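PDB 1DDZ: carbonic anhydrase from Porphyridium purpureum, which probably catalyses the reversible, zinc-dependent hydration of carbon dioxide to hydrogencarbonate and a proton, as a member of the beta-class carbonic anhydrases. Local coordinates for residues 41-44 and 45-48; 56-59 and 60-63; 78-81 and 82-85; 339-342 and 343-347. All blocks are in the same frame, centred on the assembly; numbering follows the deposited sequence.

Interaction 1 of 4, residues 41-44 and 45-48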
ATOM      1  N   ALA A  41     -34.848  -3.751   8.895  1.00 21.19           N
ATOM      2  CA  ALA A  41     -36.176  -4.192   8.503  1.00 22.92           C
ATOM      3  C   ALA A  41     -36.091  -5.069   7.242  1.00 23.36           C
ATOM      4  O   ALA A  41     -36.787  -6.080   7.111  1.00 22.84           O
ATOM      5  CB  ALA A  41     -37.057  -2.981   8.235  1.00 24.28           C
ATOM      6  N   ASN A  42     -35.235  -4.664   6.311  1.00 22.95           N
ATOM      7  CA  ASN A  42     -35.059  -5.390   5.062  1.00 19.33           C
ATOM      8  C   ASN A  42     -34.363  -6.704   5.319  1.00 17.63           C
ATOM      9  O   ASN A  42     -34.730  -7.723   4.756  1.00 17.56           O
ATOM     10  CB  ASN A  42     -34.299  -4.535   4.052  1.00 22.35           C
ATOM     11  CG  ASN A  42     -35.199  -3.523   3.383  1.00 26.04           C
ATOM     12  OD1 ASN A  42     -36.373  -3.806   3.142  1.00 35.29           O
ATOM     13  ND2 ASN A  42     -34.676  -2.342   3.092  1.00 29.18           N
ATOM     14  N   ASN A  43     -33.364  -6.683   6.185  1.00 12.64           N
ATOM     15  CA  ASN A  43     -32.668  -7.901   6.544  1.00 16.79           C
ATOM     16  C   ASN A  43     -33.644  -8.894   7.176  1.00 21.10           C
ATOM     17  O   ASN A  43     -33.559 -10.100   6.934  1.00 23.80           O
ATOM     18  CB  ASN A  43     -31.583  -7.607   7.562  1.00 13.77           C
ATOM     19  CG  ASN A  43     -31.056  -8.860   8.208  1.00 16.43           C
ATOM     20  OD1 ASN A  43     -31.194  -9.060   9.408  1.00 17.96           O
ATOM     21  ND2 ASN A  43     -30.452  -9.718   7.415  1.00 14.24           N
ATOM     22  N   GLU A  44     -34.561  -8.381   7.992  1.00 20.48           N
ATOM     23  CA  GLU A  44     -35.535  -9.219   8.656  1.00 22.84           C
ATOM     24  C   GLU A  44     -36.498  -9.826   7.643  1.00 27.48           C
ATOM     25  O   GLU A  44     -36.746 -11.037   7.653  1.00 30.82           O
ATOM     26  CB  GLU A  44     -36.280  -8.411   9.712  1.00 24.67           C
ATOM     27  CG  GLU A  44     -37.243  -9.230  10.568  1.00 29.50           C
ATOM     28  CD  GLU A  44     -36.574 -10.359  11.345  1.00 29.02           C
ATOM     29  OE1 GLU A  44     -37.311 -11.160  11.954  1.00 35.22           O
ATOM     30  OE2 GLU A  44     -35.328 -10.460  11.358  1.00 31.09           O
ATOM     31  N   ALA A  45     -37.042  -8.993   6.760  1.00 28.27           N
ATOM     32  CA  ALA A  45     -37.945  -9.474   5.716  1.00 25.52           C
ATOM     33  C   ALA A  45     -37.282 -10.645   4.962  1.00 26.71           C
ATOM     34  O   ALA A  45     -37.905 -11.675   4.705  1.00 29.40           O
ATOM     35  CB  ALA A  45     -38.265  -8.350   4.752  1.00 23.05           C
ATOM     36  N   TRP A  46     -35.999 -10.486   4.661  1.00 27.33           N
ATOM     37  CA  TRP A  46     -35.224 -11.499   3.961  1.00 23.96           C
ATOM     38  C   TRP A  46     -35.158 -12.792   4.766  1.00 27.15           C
ATOM     39  O   TRP A  46     -35.430 -13.868   4.230  1.00 29.36           O
ATOM     40  CB  TRP A  46     -33.813 -10.974   3.687  1.00 18.59           C
ATOM     41  CG  TRP A  46     -32.851 -12.026   3.248  1.00 14.30           C
ATOM     42  CD1 TRP A  46     -32.838 -12.666   2.053  1.00 14.60           C
ATOM     43  CD2 TRP A  46     -31.746 -12.550   4.000  1.00 15.19           C
ATOM     44  NE1 TRP A  46     -31.791 -13.559   2.004  1.00 16.49           N
ATOM     45  CE2 TRP A  46     -31.102 -13.506   3.188  1.00 16.33           C
ATOM     46  CE3 TRP A  46     -31.234 -12.305   5.285  1.00 15.25           C
ATOM     47  CZ2 TRP A  46     -29.972 -14.213   3.611  1.00 16.79           C
ATOM     48  CZ3 TRP A  46     -30.116 -13.010   5.703  1.00 11.27           C
ATOM     49  CH2 TRP A  46     -29.498 -13.951   4.871  1.00 13.74           C
ATOM     50  N   ARG A  47     -34.782 -12.693   6.044  1.00 28.96           N
ATOM     51  CA  ARG A  47     -34.690 -13.865   6.916  1.00 28.70           C
ATOM     52  C   ARG A  47     -36.013 -14.607   6.937  1.00 29.11           C
ATOM     53  O   ARG A  47     -36.043 -15.832   6.840  1.00 28.98           O
ATOM     54  CB  ARG A  47     -34.358 -13.463   8.349  1.00 28.16           C
ATOM     55  CG  ARG A  47     -33.075 -12.712   8.523  1.00 29.77           C
ATOM     56  CD  ARG A  47     -32.921 -12.317   9.967  1.00 29.91           C
ATOM     57  NE  ARG A  47     -32.794 -13.506  10.799  1.00 36.40           N
ATOM     58  CZ  ARG A  47     -33.707 -13.945  11.661  1.00 35.28           C
ATOM     59  NH1 ARG A  47     -34.848 -13.292  11.830  1.00 34.45           N
ATOM     60  NH2 ARG A  47     -33.476 -15.057  12.346  1.00 36.31           N
ATOM     61  N   GLN A  48     -37.103 -13.858   7.063  1.00 30.13           N
ATOM     62  CA  GLN A  48     -38.424 -14.453   7.100  1.00 30.38           C
ATOM     63  C   GLN A  48     -38.725 -15.190   5.820  1.00 31.73           C
ATOM     64  O   GLN A  48     -39.068 -16.357   5.850  1.00 33.44           O
ATOM     65  CB  GLN A  48     -39.495 -13.402   7.382  1.00 30.40           C
ATOM     66  CG  GLN A  48     -39.555 -13.006   8.848  1.00 33.15           C
ATOM     67  CD  GLN A  48     -39.350 -14.192   9.786  1.00 34.70           C
ATOM     68  OE1 GLN A  48     -38.426 -14.203  10.604  1.00 36.26           O
ATOM     69  NE2 GLN A  48     -40.183 -15.205   9.650  1.00 36.28           N
TER

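Interaction 2 of 4, residues 56-59 and 60-63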
ATOM      1  N   GLU A  56     -34.512 -24.735   6.932  1.00 28.91           N
ATOM      2  CA  GLU A  56     -33.143 -25.147   7.222  1.00 26.66           C
ATOM      3  C   GLU A  56     -32.156 -24.182   6.598  1.00 23.56           C
ATOM      4  O   GLU A  56     -30.951 -24.424   6.641  1.00 21.48           O
ATOM      5  CB  GLU A  56     -32.863 -26.550   6.667  1.00 30.35           C
ATOM      6  CG  GLU A  56     -33.626 -27.691   7.347  1.00 36.38           C
ATOM      7  CD  GLU A  56     -33.291 -27.840   8.825  1.00 35.23           C
ATOM      8  OE1 GLU A  56     -32.100 -28.013   9.162  1.00 30.45           O
ATOM      9  OE2 GLU A  56     -34.228 -27.789   9.653  1.00 38.44           O
ATOM     10  N   PHE A  57     -32.672 -23.088   6.034  1.00 25.41           N
ATOM     11  CA  PHE A  57     -31.851 -22.089   5.352  1.00 24.11           C
ATOM     12  C   PHE A  57     -30.590 -21.653   6.090  1.00 25.19           C
ATOM     13  O   PHE A  57     -29.481 -21.748   5.565  1.00 28.96           O
ATOM     14  CB  PHE A  57     -32.676 -20.856   4.995  1.00 22.27           C
ATOM     15  CG  PHE A  57     -31.936 -19.884   4.131  1.00 30.11           C
ATOM     16  CD1 PHE A  57     -31.904 -20.048   2.742  1.00 34.97           C
ATOM     17  CD2 PHE A  57     -31.222 -18.827   4.699  1.00 33.80           C
ATOM     18  CE1 PHE A  57     -31.166 -19.177   1.934  1.00 34.33           C
ATOM     19  CE2 PHE A  57     -30.479 -17.950   3.903  1.00 31.80           C
ATOM     20  CZ  PHE A  57     -30.452 -18.125   2.518  1.00 35.32           C
ATOM     21  N   PHE A  58     -30.741 -21.163   7.310  1.00 23.96           N
ATOM     22  CA  PHE A  58     -29.578 -20.707   8.056  1.00 22.74           C
ATOM     23  C   PHE A  58     -28.733 -21.831   8.610  1.00 23.87           C
ATOM     24  O   PHE A  58     -27.512 -21.716   8.658  1.00 25.17           O
ATOM     25  CB  PHE A  58     -29.982 -19.681   9.115  1.00 18.99           C
ATOM     26  CG  PHE A  58     -30.519 -18.412   8.516  1.00 15.46           C
ATOM     27  CD1 PHE A  58     -31.887 -18.187   8.441  1.00 13.63           C
ATOM     28  CD2 PHE A  58     -29.660 -17.488   7.938  1.00 12.93           C
ATOM     29  CE1 PHE A  58     -32.394 -17.059   7.781  1.00 15.07           C
ATOM     30  CE2 PHE A  58     -30.156 -16.365   7.283  1.00 15.30           C
ATOM     31  CZ  PHE A  58     -31.523 -16.148   7.201  1.00 11.74           C
ATOM     32  N   ASN A  59     -29.361 -22.960   8.930  1.00 27.08           N
ATOM     33  CA  ASN A  59     -28.625 -24.120   9.451  1.00 26.06           C
ATOM     34  C   ASN A  59     -27.639 -24.604   8.409  1.00 23.00           C
ATOM     35  O   ASN A  59     -26.511 -24.954   8.726  1.00 21.50           O
ATOM     36  CB  ASN A  59     -29.580 -25.261   9.822  1.00 28.99           C
ATOM     37  CG  ASN A  59     -30.420 -24.947  11.060  1.00 31.05           C
ATOM     38  OD1 ASN A  59     -29.941 -24.346  12.022  1.00 33.79           O
ATOM     39  ND2 ASN A  59     -31.674 -25.359  11.040  1.00 29.75           N
ATOM     40  N   ARG A  60     -28.068 -24.596   7.153  1.00 24.93           N
ATOM     41  CA  ARG A  60     -27.207 -25.026   6.062  1.00 25.42           C
ATOM     42  C   ARG A  60     -26.120 -23.966   5.856  1.00 26.70           C
ATOM     43  O   ARG A  60     -24.934 -24.290   5.816  1.00 25.32           O
ATOM     44  CB  ARG A  60     -28.027 -25.216   4.787  1.00 28.36           C
ATOM     45  CG  ARG A  60     -27.268 -25.870   3.629  1.00 25.95           C
ATOM     46  CD  ARG A  60     -28.128 -25.881   2.383  1.00 27.75           C
ATOM     47  NE  ARG A  60     -29.397 -26.544   2.640  1.00 30.98           N
ATOM     48  CZ  ARG A  60     -30.586 -25.960   2.558  1.00 32.29           C
ATOM     49  NH1 ARG A  60     -30.690 -24.683   2.209  1.00 34.44           N
ATOM     50  NH2 ARG A  60     -31.673 -26.649   2.875  1.00 36.18           N
ATOM     51  N   LEU A  61     -26.532 -22.697   5.820  1.00 27.88           N
ATOM     52  CA  LEU A  61     -25.618 -21.563   5.642  1.00 26.68           C
ATOM     53  C   LEU A  61     -24.516 -21.610   6.685  1.00 26.37           C
ATOM     54  O   LEU A  61     -23.330 -21.608   6.369  1.00 30.01           O
ATOM     55  CB  LEU A  61     -26.384 -20.253   5.803  1.00 26.61           C
ATOM     56  CG  LEU A  61     -25.775 -18.949   5.289  1.00 30.34           C
ATOM     57  CD1 LEU A  61     -25.959 -18.849   3.772  1.00 29.46           C
ATOM     58  CD2 LEU A  61     -26.485 -17.791   5.964  1.00 28.29           C
ATOM     59  N   ALA A  62     -24.919 -21.710   7.939  1.00 25.22           N
ATOM     60  CA  ALA A  62     -23.983 -21.750   9.041  1.00 28.08           C
ATOM     61  C   ALA A  62     -23.082 -22.976   9.014  1.00 31.48           C
ATOM     62  O   ALA A  62     -22.034 -22.988   9.666  1.00 36.86           O
ATOM     63  CB  ALA A  62     -24.729 -21.669  10.377  1.00 25.61           C
ATOM     64  N   ASN A  63     -23.448 -23.989   8.237  1.00 33.22           N
ATOM     65  CA  ASN A  63     -22.644 -25.203   8.197  1.00 35.33           C
ATOM     66  C   ASN A  63     -22.183 -25.582   6.793  1.00 37.28           C
ATOM     67  O   ASN A  63     -22.185 -26.754   6.427  1.00 40.86           O
ATOM     68  CB  ASN A  63     -23.430 -26.346   8.855  1.00 38.96           C
ATOM     69  CG  ASN A  63     -23.730 -26.083  10.335  1.00 37.69           C
ATOM     70  OD1 ASN A  63     -24.818 -25.615  10.689  1.00 40.50           O
ATOM     71  ND2 ASN A  63     -22.756 -26.364  11.199  1.00 34.29           N
TER
HETATM   72  O   HOH W   1     -28.589 -21.984   2.882  1.00 26.12           O

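Interaction 3 of 4, residues 78-81 and 82-85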
ATOM      1  N   ARG A  78     -22.419  -6.547 -10.355  1.00 39.84           N
ATOM      2  CA  ARG A  78     -23.822  -6.898 -10.253  1.00 40.09           C
ATOM      3  C   ARG A  78     -24.115  -8.356 -10.060  1.00 35.91           C
ATOM      4  O   ARG A  78     -25.274  -8.743 -10.114  1.00 40.65           O
ATOM      5  CB  ARG A  78     -24.615  -6.370 -11.460  1.00 43.89           C
ATOM      6  CG  ARG A  78     -24.508  -4.867 -11.628  1.00 48.28           C
ATOM      7  CD  ARG A  78     -25.139  -4.421 -12.911  1.00 54.32           C
ATOM      8  NE  ARG A  78     -25.459  -2.996 -12.885  1.00 59.42           N
ATOM      9  CZ  ARG A  78     -25.882  -2.306 -13.937  1.00 64.68           C
ATOM     10  NH1 ARG A  78     -26.030  -2.909 -15.114  1.00 67.05           N
ATOM     11  NH2 ARG A  78     -26.193  -1.019 -13.816  1.00 68.90           N
ATOM     12  N   VAL A  79     -23.101  -9.180  -9.855  1.00 30.06           N
ATOM     13  CA  VAL A  79     -23.351 -10.589  -9.617  1.00 26.75           C
ATOM     14  C   VAL A  79     -22.422 -11.217  -8.589  1.00 24.28           C
ATOM     15  O   VAL A  79     -21.204 -11.158  -8.723  1.00 25.49           O
ATOM     16  CB  VAL A  79     -23.301 -11.436 -10.908  1.00 24.18           C
ATOM     17  CG1 VAL A  79     -23.887 -12.819 -10.643  1.00 19.24           C
ATOM     18  CG2 VAL A  79     -24.055 -10.749 -12.043  1.00 20.64           C
ATOM     19  N   PRO A  80     -22.995 -11.783  -7.513  1.00 23.19           N
ATOM     20  CA  PRO A  80     -22.170 -12.424  -6.488  1.00 20.01           C
ATOM     21  C   PRO A  80     -21.359 -13.582  -7.094  1.00 17.56           C
ATOM     22  O   PRO A  80     -21.866 -14.371  -7.908  1.00 19.34           O
ATOM     23  CB  PRO A  80     -23.220 -12.904  -5.467  1.00 17.03           C
ATOM     24  CG  PRO A  80     -24.244 -11.816  -5.545  1.00 17.78           C
ATOM     25  CD  PRO A  80     -24.394 -11.663  -7.049  1.00 19.38           C
ATOM     26  N   ALA A  81     -20.112 -13.680  -6.667  1.00 14.52           N
ATOM     27  CA  ALA A  81     -19.194 -14.684  -7.137  1.00 12.39           C
ATOM     28  C   ALA A  81     -19.725 -16.100  -7.036  1.00 14.73           C
ATOM     29  O   ALA A  81     -19.617 -16.863  -8.003  1.00 19.09           O
ATOM     30  CB  ALA A  81     -17.890 -14.562  -6.394  1.00  7.80           C
ATOM     31  N   ASN A  82     -20.287 -16.466  -5.884  1.00 13.25           N
ATOM     32  CA  ASN A  82     -20.806 -17.823  -5.686  1.00 11.78           C
ATOM     33  C   ASN A  82     -21.919 -18.126  -6.661  1.00 13.23           C
ATOM     34  O   ASN A  82     -22.024 -19.237  -7.144  1.00 17.66           O
ATOM     35  CB  ASN A  82     -21.302 -18.036  -4.252  1.00 12.69           C
ATOM     36  CG  ASN A  82     -22.579 -17.271  -3.951  1.00 15.39           C
ATOM     37  OD1 ASN A  82     -22.555 -16.051  -3.828  1.00 12.73           O
ATOM     38  ND2 ASN A  82     -23.709 -17.978  -3.888  1.00 13.15           N
ATOM     39  N   GLN A  83     -22.680 -17.105  -7.019  1.00 13.36           N
ATOM     40  CA  GLN A  83     -23.789 -17.233  -7.947  1.00 17.09           C
ATOM     41  C   GLN A  83     -23.274 -17.586  -9.347  1.00 21.93           C
ATOM     42  O   GLN A  83     -23.696 -18.571  -9.959  1.00 25.73           O
ATOM     43  CB  GLN A  83     -24.527 -15.913  -8.005  1.00 23.09           C
ATOM     44  CG  GLN A  83     -25.983 -16.020  -8.323  1.00 31.55           C
ATOM     45  CD  GLN A  83     -26.807 -15.198  -7.378  1.00 31.73           C
ATOM     46  OE1 GLN A  83     -26.784 -15.432  -6.182  1.00 39.39           O
ATOM     47  NE2 GLN A  83     -27.509 -14.205  -7.900  1.00 34.19           N
ATOM     48  N   LEU A  84     -22.349 -16.784  -9.852  1.00 16.80           N
ATOM     49  CA  LEU A  84     -21.780 -17.025 -11.166  1.00 13.02           C
ATOM     50  C   LEU A  84     -21.157 -18.417 -11.252  1.00 15.04           C
ATOM     51  O   LEU A  84     -21.112 -19.023 -12.315  1.00 11.92           O
ATOM     52  CB  LEU A  84     -20.712 -15.973 -11.482  1.00 12.72           C
ATOM     53  CG  LEU A  84     -21.139 -14.524 -11.750  1.00 13.69           C
ATOM     54  CD1 LEU A  84     -19.941 -13.592 -11.612  1.00  8.32           C
ATOM     55  CD2 LEU A  84     -21.755 -14.400 -13.115  1.00 13.03           C
ATOM     56  N   LEU A  85     -20.617 -18.909 -10.146  1.00 13.98           N
ATOM     57  CA  LEU A  85     -20.006 -20.231 -10.150  1.00 14.18           C
ATOM     58  C   LEU A  85     -21.001 -21.342  -9.795  1.00 14.83           C
ATOM     59  O   LEU A  85     -20.623 -22.504  -9.727  1.00 14.82           O
ATOM     60  CB  LEU A  85     -18.817 -20.282  -9.182  1.00 13.15           C
ATOM     61  CG  LEU A  85     -17.562 -19.496  -9.570  1.00 11.56           C
ATOM     62  CD1 LEU A  85     -16.494 -19.619  -8.492  1.00  8.08           C
ATOM     63  CD2 LEU A  85     -17.035 -20.023 -10.890  1.00  7.00           C
TER

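Interaction 4 of 4, residues 339-342 and 343-347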
ATOM      1  N   ILE A 339     -29.386  -7.655   3.005  1.00 20.10           N
ATOM      2  CA  ILE A 339     -30.244  -6.502   3.208  1.00 17.48           C
ATOM      3  C   ILE A 339     -31.385  -6.445   2.219  1.00 20.02           C
ATOM      4  O   ILE A 339     -31.968  -5.388   1.989  1.00 21.45           O
ATOM      5  CB  ILE A 339     -29.482  -5.167   3.243  1.00 17.10           C
ATOM      6  CG1 ILE A 339     -28.661  -4.962   1.965  1.00 15.50           C
ATOM      7  CG2 ILE A 339     -28.642  -5.099   4.507  1.00  9.71           C
ATOM      8  CD1 ILE A 339     -27.858  -3.647   1.950  1.00 11.48           C
ATOM      9  N   ASN A 340     -31.685  -7.588   1.617  1.00 20.85           N
ATOM     10  CA  ASN A 340     -32.819  -7.710   0.709  1.00 26.42           C
ATOM     11  C   ASN A 340     -32.854  -6.746  -0.486  1.00 30.99           C
ATOM     12  O   ASN A 340     -33.899  -6.146  -0.771  1.00 32.59           O
ATOM     13  CB  ASN A 340     -34.098  -7.532   1.531  1.00 26.95           C
ATOM     14  CG  ASN A 340     -35.227  -8.427   1.071  1.00 31.07           C
ATOM     15  OD1 ASN A 340     -35.016  -9.593   0.729  1.00 31.98           O
ATOM     16  ND2 ASN A 340     -36.451  -7.905   1.126  1.00 33.33           N
ATOM     17  N   LEU A 341     -31.740  -6.630  -1.206  1.00 31.74           N
ATOM     18  CA  LEU A 341     -31.646  -5.738  -2.364  1.00 30.98           C
ATOM     19  C   LEU A 341     -31.158  -6.504  -3.568  1.00 30.97           C
ATOM     20  O   LEU A 341     -30.361  -7.424  -3.452  1.00 31.37           O
ATOM     21  CB  LEU A 341     -30.651  -4.596  -2.131  1.00 27.87           C
ATOM     22  CG  LEU A 341     -30.922  -3.480  -1.132  1.00 29.19           C
ATOM     23  CD1 LEU A 341     -29.832  -2.431  -1.281  1.00 27.67           C
ATOM     24  CD2 LEU A 341     -32.285  -2.864  -1.369  1.00 28.64           C
ATOM     25  N   PRO A 342     -31.551  -6.052  -4.758  1.00 33.73           N
ATOM     26  CA  PRO A 342     -31.186  -6.643  -6.044  1.00 33.70           C
ATOM     27  C   PRO A 342     -29.686  -6.649  -6.254  1.00 33.62           C
ATOM     28  O   PRO A 342     -28.973  -5.728  -5.830  1.00 30.02           O
ATOM     29  CB  PRO A 342     -31.859  -5.709  -7.037  1.00 34.14           C
ATOM     30  CG  PRO A 342     -33.078  -5.281  -6.294  1.00 34.82           C
ATOM     31  CD  PRO A 342     -32.521  -4.965  -4.946  1.00 32.58           C
ATOM     32  N   ALA A 343     -29.211  -7.701  -6.905  1.00 35.72           N
ATOM     33  CA  ALA A 343     -27.792  -7.841  -7.199  1.00 37.82           C
ATOM     34  C   ALA A 343     -27.317  -6.591  -7.938  1.00 38.37           C
ATOM     35  O   ALA A 343     -27.830  -6.281  -9.011  1.00 43.19           O
ATOM     36  CB  ALA A 343     -27.568  -9.082  -8.060  1.00 34.94           C
ATOM     37  N   GLY A 344     -26.397  -5.842  -7.340  1.00 36.45           N
ATOM     38  CA  GLY A 344     -25.911  -4.653  -8.012  1.00 35.24           C
ATOM     39  C   GLY A 344     -26.434  -3.329  -7.503  1.00 34.10           C
ATOM     40  O   GLY A 344     -26.245  -2.288  -8.134  1.00 34.70           O
ATOM     41  N   GLU A 345     -27.132  -3.345  -6.383  1.00 32.00           N
ATOM     42  CA  GLU A 345     -27.585  -2.080  -5.850  1.00 28.64           C
ATOM     43  C   GLU A 345     -26.696  -1.694  -4.696  1.00 22.49           C
ATOM     44  O   GLU A 345     -26.888  -0.667  -4.068  1.00 24.66           O
ATOM     45  CB  GLU A 345     -29.051  -2.122  -5.480  1.00 34.33           C
ATOM     46  CG  GLU A 345     -29.913  -2.029  -6.716  1.00 39.78           C
ATOM     47  CD  GLU A 345     -31.384  -1.911  -6.417  1.00 45.19           C
ATOM     48  OE1 GLU A 345     -31.758  -1.869  -5.220  1.00 42.59           O
ATOM     49  OE2 GLU A 345     -32.169  -1.855  -7.392  1.00 51.03           O
ATOM     50  N   VAL A 346     -25.686  -2.521  -4.443  1.00 21.42           N
ATOM     51  CA  VAL A 346     -24.718  -2.242  -3.397  1.00 18.49           C
ATOM     52  C   VAL A 346     -23.294  -2.419  -3.939  1.00 18.09           C
ATOM     53  O   VAL A 346     -23.015  -3.359  -4.682  1.00 17.29           O
ATOM     54  CB  VAL A 346     -25.010  -2.997  -2.022  1.00 19.04           C
ATOM     55  CG1 VAL A 346     -26.225  -3.878  -2.105  1.00 19.61           C
ATOM     56  CG2 VAL A 346     -23.828  -3.744  -1.522  1.00 17.23           C
ATOM     57  N   PHE A 347     -22.479  -1.391  -3.703  1.00 15.93           N
ATOM     58  CA  PHE A 347     -21.073  -1.319  -4.104  1.00 13.68           C
ATOM     59  C   PHE A 347     -20.365  -2.042  -2.971  1.00 12.35           C
ATOM     60  O   PHE A 347     -20.556  -1.679  -1.819  1.00 19.38           O
ATOM     61  CB  PHE A 347     -20.671   0.163  -4.133  1.00 17.14           C
ATOM     62  CG  PHE A 347     -19.473   0.470  -4.981  1.00 19.70           C
ATOM     63  CD1 PHE A 347     -19.514   0.293  -6.358  1.00 18.86           C
ATOM     64  CD2 PHE A 347     -18.304   0.971  -4.397  1.00 20.77           C
ATOM     65  CE1 PHE A 347     -18.401   0.616  -7.145  1.00 21.00           C
ATOM     66  CE2 PHE A 347     -17.183   1.297  -5.174  1.00 21.76           C
ATOM     67  CZ  PHE A 347     -17.234   1.118  -6.553  1.00 21.59           C
TER

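Interaction 1 of 4, residues 41-44 and 45-48
E44 and R47 face each other one turn apart on helix 38-53 and form an i to i+3 salt bridge, beside the regular i to i+4 bonds of an alpha helix. R47 NH1 reaches E44 OE2 at 2.9 Å, on the syn side of the carboxylate, with an N-H...O angle of 147°. The glutamate chain folds at chi2 (60°) and the arginine at chi3; these two bends bring the charged ends together alongside the helix, with OE2 at the edge of the guanidinium. R47 suits the place because its other nitrogens are used as well: NE donates to D472 O, so the group serves a loop of the second carbonic anhydrase half as well as its own helix.

Four successive i to i+4 bonds run through the segments. A45, W46, R47 and Q48 donate their N-H to the carbonyls of A41, N42, N43 and E44; the bond from Q48 N to E44 O is 2.9 Å long.

N43 is a buried amide whose two ends are both satisfied by main-chain groups of the second half: OD1 accepts from L475 N, while ND2 donates to I338 O and G473 O. An asparagine suits a site lined by peptide groups, since one amide offers both a donor and an acceptor. W46, also buried, meets F58 edge-to-face. The amide plane of N43 stands 39° from the indole plane, and N43 ND2 approaches W46 CE3 obliquely at 3.4 Å.

Interaction 2 of 4, residues 56-59 and 60-63
F57 O is gripped from two directions: L61 N donates to it at 3.1 Å, completing a helical turn, and a water molecule donates at 2.8 Å from its oxygen to F57 O. The same water accepts a weak, 3.5 Å bond from R60 NH1. One residue earlier E56 O accepts from R60 N, and one residue later F58 O takes A62 N at 2.7 Å.

The arginine chain runs back along the helix and bends at chi3 (-56°), laying one face of its guanidinium over E56 O; NH2 then finds its charged partner in D54. This long, flexible side chain suits an exposed flank where it can cover the first turn. N59 ND2 adds a bond of 3.3 Å to E56 OE1, which it meets from above the carboxylate plane.

On the inner flank, where F57 and F58 touch helix 38-53, L61 lies alongside F58, pointing the same way, with L61 CD2 3.8 Å from F58 CD2. F57 sends CD2 over the face of the F58 ring. L61 also touches R332, V333 and V470, residues in loops of the second half, its side chain about 13 Å from a zinc ion. The whole is a short alpha helix with E56 at its N-cap, polar outside and apolar where it docks.

Interaction 3 of 4, residues 78-81 and 82-85
V79 and L84 set their side chains at about a right angle, the valine coming in across the branch point of the leucine. V79 CG1, anti to the backbone N (chi1 -167°), meets L84 CD2 at 3.6 Å; its 3.4 Å approach to L84 CG is tighter than ordinary van der Waals contact. Two branched, buried side chains suit this spot, where W300 of helix 292-307 lies against both.

P80 and Q83 are oriented quite differently: they run side by side and point the same way, Q83 NE2 ending 4.1 Å from P80 CD. N82 takes the less common rotamer with CG between the backbone N and the carbonyl carbon (chi1 71°), which leaves N82 OD1 3.6 Å from P80 CB while ND2 donates to L87 O.

P80 is the N-cap of helix 81-84, where a proline has no N-H to leave unbonded and its fixed phi (-60°) suits the turn into the helix. Its carbonyl accepts a nearly straight bond from L84 N at 3.1 Å and a weak one from Q83 N. A81 O receives L85 N in turn, and the small A81 fits closely against strands 69-74 and 92-97, which this helix joins in a beta-alpha-beta connection.

Apart from N82, tied to L87 O, the side chains thus meet through van der Waals packing, while the P80 and A81 carbonyls carry the hydrogen bonds of the turn.

Interaction 4 of 4, residues 339-342 and 343-347
P342 and E345 make the closest part of this contact, at the two ends of a type II beta turn. E345 N donates to P342 O at 3.1 Å, and the glutamate side chain, extended beyond CG (chi2 -174°), swings back over the proline ring. There E345 OE1 lies 3.2 Å from P342 CD and OE2 3.7 Å from P342 CG, a carboxylate resting on weakly polarised ring C-H groups; OE2 also has a weak hydrogen bond with T318. Each turn residue fits its place: P342 offers the compact ring that the carboxylate lies over, A343 is small at the second position, and G344 takes the positive phi (104°) that the third position of a type II turn needs and that glycine adopts most easily.

Although P342 itself is exposed, its packing is tighter than that of the apolar row behind it. V346 touches two side chains from the preceding loop with a single methyl: V346 CG1 is 4.0 Å from L341 CD1 and 4.4 Å from I339 CD1. Branched aliphatic residues suit this looser, mostly buried side, since I339, L341 and V346 all also pack on I323.

N340, at positive phi, ends helix 335-338 as the C-prime residue of a Schellman motif, and L341 O accepts from N336 ND2. The turn thus carries the chain from that helix into strand 346-351, which pairs in parallel with strand 323-328, while I339 and N340 rest on helix 38-53 and F347 packs against helix 361-373.

From the N terminus the four contacts follow one another in series; none nests in or crosses another. Interactions 1 and 2 lie on consecutive helices, 38-53 and 57-62, whose aromatic side chains W46, F57 and F58 pack together. Interaction 3 opens the helix between strands 69-74 and 92-97, and interaction 4 closes the turn that leads from helix 335-338 into strand 346-351, an outermost strand, within this chain, of the second half's sheet, as 92-97 is of the first. Interaction 4 lies between others: its N340 packs on the helix of interaction 1, and its A343 CB comes 3.1 Å from R78 O of interaction 3. Together they tie the two carbonic anhydrase halves to one another.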